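Local coordinates for thiosulfate sulfurtransferase (Pseudomonas aeruginosa, PDB 1YT8), which probably transfers sulfur from thiosulfate to cyanide, as rhodaneses do, and is built of rhodanese-like domains, at residues Val114-Phe119 against Ala343-Gln348; Phe119-Glu124 against Arg198-Thr203. All blocks are in the same frame, centred on the assembly; numbering follows the deposited sequence.

Interaction 1. Residues Val114-Phe119 against Ala343-Gln348; sequences VPSKAF and AQMGWQ
Phe119 and Met345, a selenomethionine, carry most of this buried contact, and their side chains cross at about a right angle. Its core is a CH-pi contact: Met345 CG sits over one face of the Phe119 ring, 3.5 Å from the centroid and shifted toward the ring end bearing Phe119 CG. Phe119 CG is anti to the backbone N (chi1 174°), and the ring beyond it meets Gln344 and Met345. Met345 SE makes an oblique Met-aromatic contact, 4.6 Å from the Phe119 centroid, and lies 3.9 Å from Ser116 CA.

Van der Waals contact extends to the far end of the ring, where Gln344 CB meets Phe119 CZ at 3.4 Å and Gln344 O approaches Phe119 CE1 at 3.5 Å.

No hydrogen bond joins the two segments; the polar ends bond elsewhere, Ser116 OG to Val311 O and Thr314 OG1, Gln344 to Ser340 O and Ile529 N.

Gly346, at positive phi, is the C-prime residue of a Schellman motif closing helix 334-344, with Gly346 N bonded to Ala343 O at 2.9 Å. Phe119, near the start of helix 114-127, packs on Gln344 and Met345 at this capped helix end of a rhodanese-like domain.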
loop_
_atom_site.group_PDB
_atom_site.type_symbol
_atom_site.label_atom_id
_atom_site.label_comp_id
_atom_site.label_asym_id
_atom_site.label_seq_id
_atom_site.Cartn_x
_atom_site.Cartn_y
_atom_site.Cartn_z
ATOM N N VAL A 114 -0.996 -9.626 -1.915
ATOM C CA VAL A 114 -1.506 -10.992 -1.952
ATOM C C VAL A 114 -1.978 -11.568 -0.616
ATOM O O VAL A 114 -3.041 -12.189 -0.557
ATOM C CB VAL A 114 -0.469 -11.926 -2.613
ATOM C CG1 VAL A 114 -1.020 -13.344 -2.721
ATOM C CG2 VAL A 114 -0.136 -11.393 -4.006
ATOM N N PRO A 115 -1.208 -11.377 0.469
ATOM C CA PRO A 115 -1.686 -11.932 1.740
ATOM C C PRO A 115 -3.078 -11.394 2.084
ATOM O O PRO A 115 -3.972 -12.148 2.482
ATOM C CB PRO A 115 -0.626 -11.471 2.736
ATOM C CG PRO A 115 0.628 -11.473 1.904
ATOM C CD PRO A 115 0.154 -10.829 0.610
ATOM N N SER A 116 -3.258 -10.088 1.916
ATOM C CA SER A 116 -4.539 -9.452 2.208
ATOM C C SER A 116 -5.675 -9.974 1.336
ATOM O O SER A 116 -6.780 -10.231 1.825
ATOM C CB SER A 116 -4.429 -7.934 2.032
ATOM O OG SER A 116 -3.500 -7.376 2.943
ATOM N N LYS A 117 -5.410 -10.126 0.042
ATOM C CA LYS A 117 -6.432 -10.600 -0.883
ATOM C C LYS A 117 -6.731 -12.086 -0.723
ATOM O O LYS A 117 -7.886 -12.508 -0.820
ATOM C CB LYS A 117 -6.017 -10.294 -2.321
ATOM C CG LYS A 117 -5.808 -8.814 -2.575
ATOM C CD LYS A 117 -5.303 -8.556 -3.979
ATOM C CE LYS A 117 -5.149 -7.067 -4.232
ATOM N NZ LYS A 117 -4.613 -6.811 -5.600
ATOM N N ALA A 118 -5.689 -12.876 -0.487
ATOM C CA ALA A 118 -5.861 -14.310 -0.295
ATOM C C ALA A 118 -6.656 -14.518 0.990
ATOM O O ALA A 118 -7.516 -15.401 1.071
ATOM C CB ALA A 118 -4.503 -14.991 -0.197
ATOM N N PHE A 119 -6.370 -13.699 1.999
ATOM C CA PHE A 119 -7.094 -13.799 3.262
ATOM C C PHE A 119 -8.575 -13.505 3.034
ATOM O O PHE A 119 -9.442 -14.154 3.617
ATOM C CB PHE A 119 -6.549 -12.812 4.299
ATOM C CG PHE A 119 -7.354 -12.784 5.574
ATOM C CD1 PHE A 119 -7.339 -13.870 6.445
ATOM C CD2 PHE A 119 -8.165 -11.695 5.876
ATOM C CE1 PHE A 119 -8.126 -13.877 7.604
ATOM C CE2 PHE A 119 -8.956 -11.689 7.031
ATOM C CZ PHE A 119 -8.934 -12.788 7.897
ATOM N N ALA A 343 -5.302 -9.622 13.226
ATOM C CA ALA A 343 -5.075 -10.764 14.106
ATOM C C ALA A 343 -5.378 -12.058 13.349
ATOM O O ALA A 343 -4.645 -13.045 13.457
ATOM C CB ALA A 343 -5.970 -10.654 15.341
ATOM N N GLN A 344 -6.455 -12.041 12.571
ATOM C CA GLN A 344 -6.859 -13.205 11.797
ATOM C C GLN A 344 -5.875 -13.480 10.669
ATOM O O GLN A 344 -5.790 -14.598 10.159
ATOM C CB GLN A 344 -8.287 -13.008 11.275
ATOM C CG GLN A 344 -9.319 -13.102 12.408
ATOM C CD GLN A 344 -10.726 -12.710 11.999
ATOM O OE1 GLN A 344 -11.438 -13.471 11.346
ATOM N NE2 GLN A 344 -11.135 -11.515 12.392
HETATM N N MSE A 345 -5.115 -12.459 10.293
HETATM C CA MSE A 345 -4.107 -12.621 9.259
HETATM C C MSE A 345 -2.774 -12.986 9.913
HETATM O O MSE A 345 -1.710 -12.868 9.304
HETATM C CB MSE A 345 -3.976 -11.347 8.418
HETATM C CG MSE A 345 -5.111 -11.179 7.416
HETATM SE SE MSE A 345 -4.777 -9.770 6.112
HETATM C CE MSE A 345 -5.114 -8.262 7.242
ATOM N N GLY A 346 -2.859 -13.423 11.170
ATOM C CA GLY A 346 -1.687 -13.861 11.915
ATOM C C GLY A 346 -0.793 -12.835 12.582
ATOM O O GLY A 346 0.269 -13.193 13.092
ATOM N N TRP A 347 -1.200 -11.570 12.597
ATOM C CA TRP A 347 -0.371 -10.540 13.214
ATOM C C TRP A 347 -0.568 -10.416 14.717
ATOM O O TRP A 347 -1.668 -10.639 15.232
ATOM C CB TRP A 347 -0.658 -9.163 12.602
ATOM C CG TRP A 347 -0.257 -9.018 11.172
ATOM C CD1 TRP A 347 -1.043 -9.209 10.070
ATOM C CD2 TRP A 347 1.044 -8.678 10.686
ATOM N NE1 TRP A 347 -0.310 -9.008 8.925
ATOM C CE2 TRP A 347 0.977 -8.684 9.274
ATOM C CE3 TRP A 347 2.265 -8.372 11.308
ATOM C CZ2 TRP A 347 2.085 -8.396 8.470
ATOM C CZ3 TRP A 347 3.368 -8.086 10.508
ATOM C CH2 TRP A 347 3.269 -8.101 9.101
ATOM N N GLN A 348 0.510 -10.074 15.419
ATOM C CA GLN A 348 0.412 -9.819 16.846
ATOM C C GLN A 348 0.003 -8.354 16.807
ATOM O O GLN A 348 0.749 -7.499 16.318
ATOM C CB GLN A 348 1.762 -9.975 17.548
ATOM C CG GLN A 348 1.771 -9.369 18.950
ATOM C CD GLN A 348 2.978 -9.785 19.768
ATOM O OE1 GLN A 348 4.069 -9.989 19.232
ATOM N NE2 GLN A 348 2.790 -9.898 21.078
#

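Interaction 2. Residues Phe119-Glu124 against Arg198-Thr203; sequences FGELVE and RSIIGT. With SO3 (sulfite ion), chain B.
A knob-into-hole contact joins helix 114-127 to helix 197-208, with Ile200 as the knob and Gly120, Glu121, Val123 and Glu124 around it. The short helical segments cross at 49° with their axes 8.9 Å apart. Gly120 adds only backbone atoms, its O and CA, which meet Ile200 CG2 and Ile201 CD1. Ile200 CG2, anti to its backbone N, presses on Gly120 O at 3.4 Å and also meets Val123 CG1. Ile200 CD1 lies against Glu124 CB at 4.1 Å and near Glu121 OE2 at 4.0 Å. Beside the knob, Ile201 CD1 touches Phe119 CE2 obliquely at 3.9 Å and meets Val123 CG2 as well. Val123 CG2 itself lies over the Phe119 ring, on the face opposite Met345 CG, so the ring is held between the two.

Helix 197-208 starts beside the bound sulfite, which probably comes from the crystallisation liquor. Arg198 N donates to O3 at 2.7 Å, and the bend at chi3 (-67°) turns NE onto the same oxygen, 2.9 Å away in a nearly straight bond (171°). Arg198 NH2 adds a bond to O1 at 2.9 Å, with the anion at the guanidinium edge; Ala194 N and Gly195 N donate to it too. Arg198 NH1 has other partners, a salt bridge with Glu157 and a hydrogen bond to Gln309.

Glu121 and Glu124 both form salt bridges with Arg196 of the same pocket. These tie helix 114-127 to Cys193-Arg198, consistent with the active-site loop of rhodaneses, where backbone N-H groups, the helix start and the Arg198 guanidinium would be expected to stabilise a negatively charged group; the sulfite probably marks that anion site.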
loop_
_atom_site.group_PDB
_atom_site.type_symbol
_atom_site.label_atom_id
_atom_site.label_comp_id
_atom_site.label_asym_id
_atom_site.label_seq_id
_atom_site.Cartn_x
_atom_site.Cartn_y
_atom_site.Cartn_z
ATOM N N PHE A 119 -6.370 -13.699 1.999
ATOM C CA PHE A 119 -7.094 -13.799 3.262
ATOM C C PHE A 119 -8.575 -13.505 3.034
ATOM O O PHE A 119 -9.442 -14.154 3.617
ATOM C CB PHE A 119 -6.549 -12.812 4.299
ATOM C CG PHE A 119 -7.354 -12.784 5.574
ATOM C CD1 PHE A 119 -7.339 -13.870 6.445
ATOM C CD2 PHE A 119 -8.165 -11.695 5.876
ATOM C CE1 PHE A 119 -8.126 -13.877 7.604
ATOM C CE2 PHE A 119 -8.956 -11.689 7.031
ATOM C CZ PHE A 119 -8.934 -12.788 7.897
ATOM N N GLY A 120 -8.862 -12.521 2.186
ATOM C CA GLY A 120 -10.244 -12.178 1.903
ATOM C C GLY A 120 -11.013 -13.363 1.346
ATOM O O GLY A 120 -12.168 -13.606 1.714
ATOM N N GLU A 121 -10.370 -14.111 0.457
ATOM C CA GLU A 121 -11.007 -15.274 -0.137
ATOM C C GLU A 121 -11.220 -16.352 0.922
ATOM O O GLU A 121 -12.217 -17.074 0.882
ATOM C CB GLU A 121 -10.158 -15.822 -1.289
ATOM C CG GLU A 121 -10.048 -14.885 -2.500
ATOM C CD GLU A 121 -11.402 -14.468 -3.062
ATOM O OE1 GLU A 121 -12.319 -15.320 -3.118
ATOM O OE2 GLU A 121 -11.547 -13.290 -3.463
ATOM N N LEU A 122 -10.282 -16.458 1.862
ATOM C CA LEU A 122 -10.381 -17.441 2.945
ATOM C C LEU A 122 -11.589 -17.134 3.829
ATOM O O LEU A 122 -12.291 -18.049 4.278
ATOM C CB LEU A 122 -9.109 -17.432 3.798
ATOM C CG LEU A 122 -9.035 -18.471 4.925
ATOM C CD1 LEU A 122 -9.037 -19.880 4.323
ATOM C CD2 LEU A 122 -7.770 -18.255 5.740
ATOM N N VAL A 123 -11.825 -15.849 4.082
ATOM C CA VAL A 123 -12.961 -15.439 4.896
ATOM C C VAL A 123 -14.268 -15.888 4.238
ATOM O O VAL A 123 -15.122 -16.485 4.904
ATOM C CB VAL A 123 -12.970 -13.898 5.124
ATOM C CG1 VAL A 123 -14.258 -13.471 5.820
ATOM C CG2 VAL A 123 -11.770 -13.493 5.986
ATOM N N GLU A 124 -14.430 -15.625 2.941
ATOM C CA GLU A 124 -15.659 -16.035 2.263
ATOM C C GLU A 124 -15.793 -17.551 2.250
ATOM O O GLU A 124 -16.883 -18.090 2.446
ATOM C CB GLU A 124 -15.712 -15.531 0.814
ATOM C CG GLU A 124 -17.085 -15.767 0.174
ATOM C CD GLU A 124 -17.164 -15.341 -1.280
ATOM O OE1 GLU A 124 -16.584 -16.036 -2.141
ATOM O OE2 GLU A 124 -17.805 -14.309 -1.561
ATOM N N ARG A 198 -12.094 -6.088 -0.454
ATOM C CA ARG A 198 -12.648 -5.172 0.534
ATOM C C ARG A 198 -14.156 -5.322 0.738
ATOM O O ARG A 198 -14.668 -4.987 1.806
ATOM C CB ARG A 198 -12.262 -3.730 0.180
ATOM C CG ARG A 198 -10.798 -3.425 0.530
ATOM C CD ARG A 198 -10.283 -2.125 -0.087
ATOM N NE ARG A 198 -10.199 -2.213 -1.542
ATOM C CZ ARG A 198 -9.713 -1.256 -2.329
ATOM N NH1 ARG A 198 -9.257 -0.121 -1.811
ATOM N NH2 ARG A 198 -9.701 -1.428 -3.641
ATOM N N SER A 199 -14.869 -5.841 -0.261
ATOM C CA SER A 199 -16.312 -6.029 -0.108
ATOM C C SER A 199 -16.588 -7.212 0.817
ATOM O O SER A 199 -17.548 -7.191 1.591
ATOM C CB SER A 199 -17.002 -6.248 -1.466
ATOM O OG SER A 199 -16.741 -7.538 -2.004
ATOM N N ILE A 200 -15.747 -8.243 0.741
ATOM C CA ILE A 200 -15.901 -9.424 1.595
ATOM C C ILE A 200 -15.573 -9.047 3.044
ATOM O O ILE A 200 -16.327 -9.357 3.967
ATOM C CB ILE A 200 -14.957 -10.575 1.155
ATOM C CG1 ILE A 200 -15.379 -11.106 -0.218
ATOM C CG2 ILE A 200 -14.992 -11.709 2.183
ATOM C CD1 ILE A 200 -14.356 -12.036 -0.865
ATOM N N ILE A 201 -14.441 -8.378 3.233
ATOM C CA ILE A 201 -14.011 -7.957 4.561
ATOM C C ILE A 201 -15.023 -6.984 5.169
ATOM O O ILE A 201 -15.344 -7.070 6.356
ATOM C CB ILE A 201 -12.617 -7.279 4.505
ATOM C CG1 ILE A 201 -11.567 -8.274 3.996
ATOM C CG2 ILE A 201 -12.230 -6.752 5.880
ATOM C CD1 ILE A 201 -11.389 -9.495 4.887
ATOM N N GLY A 202 -15.532 -6.067 4.351
ATOM C CA GLY A 202 -16.501 -5.103 4.841
ATOM C C GLY A 202 -17.820 -5.746 5.230
ATOM O O GLY A 202 -18.406 -5.416 6.262
ATOM N N THR A 203 -18.299 -6.665 4.400
ATOM C CA THR A 203 -19.555 -7.344 4.687
ATOM C C THR A 203 -19.408 -8.192 5.945
ATOM O O THR A 203 -20.256 -8.147 6.833
ATOM C CB THR A 203 -19.982 -8.245 3.514
ATOM O OG1 THR A 203 -20.192 -7.437 2.349
ATOM C CG2 THR A 203 -21.276 -8.986 3.843
HETATM S S SO3 B . -11.619 -4.835 -3.982
HETATM O O1 SO3 B . -11.510 -3.517 -4.651
HETATM O O2 SO3 B . -11.057 -5.908 -4.830
HETATM O O3 SO3 B . -10.990 -4.836 -2.634
#

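In the fold
Both contacts use helix 114-127 and share Phe119, and their centres lie about 11 Å apart. Interaction 2 is nested within the chain loop closed by interaction 1. Together they place this helix between two rhodanese-like domains: interaction 1 reaches the end of helix 334-344, interaction 2 the helix that starts at the sulfite pocket. Trp341 of helix 334-344 touches Val123 and Ile201, so this helix, whose end makes interaction 1, also borders interaction 2. The sulfite pocket takes Cys193-Arg198 from one rhodanese-like domain and Gln312 from the next, and Lys117 touches both Thr197 and Gln312.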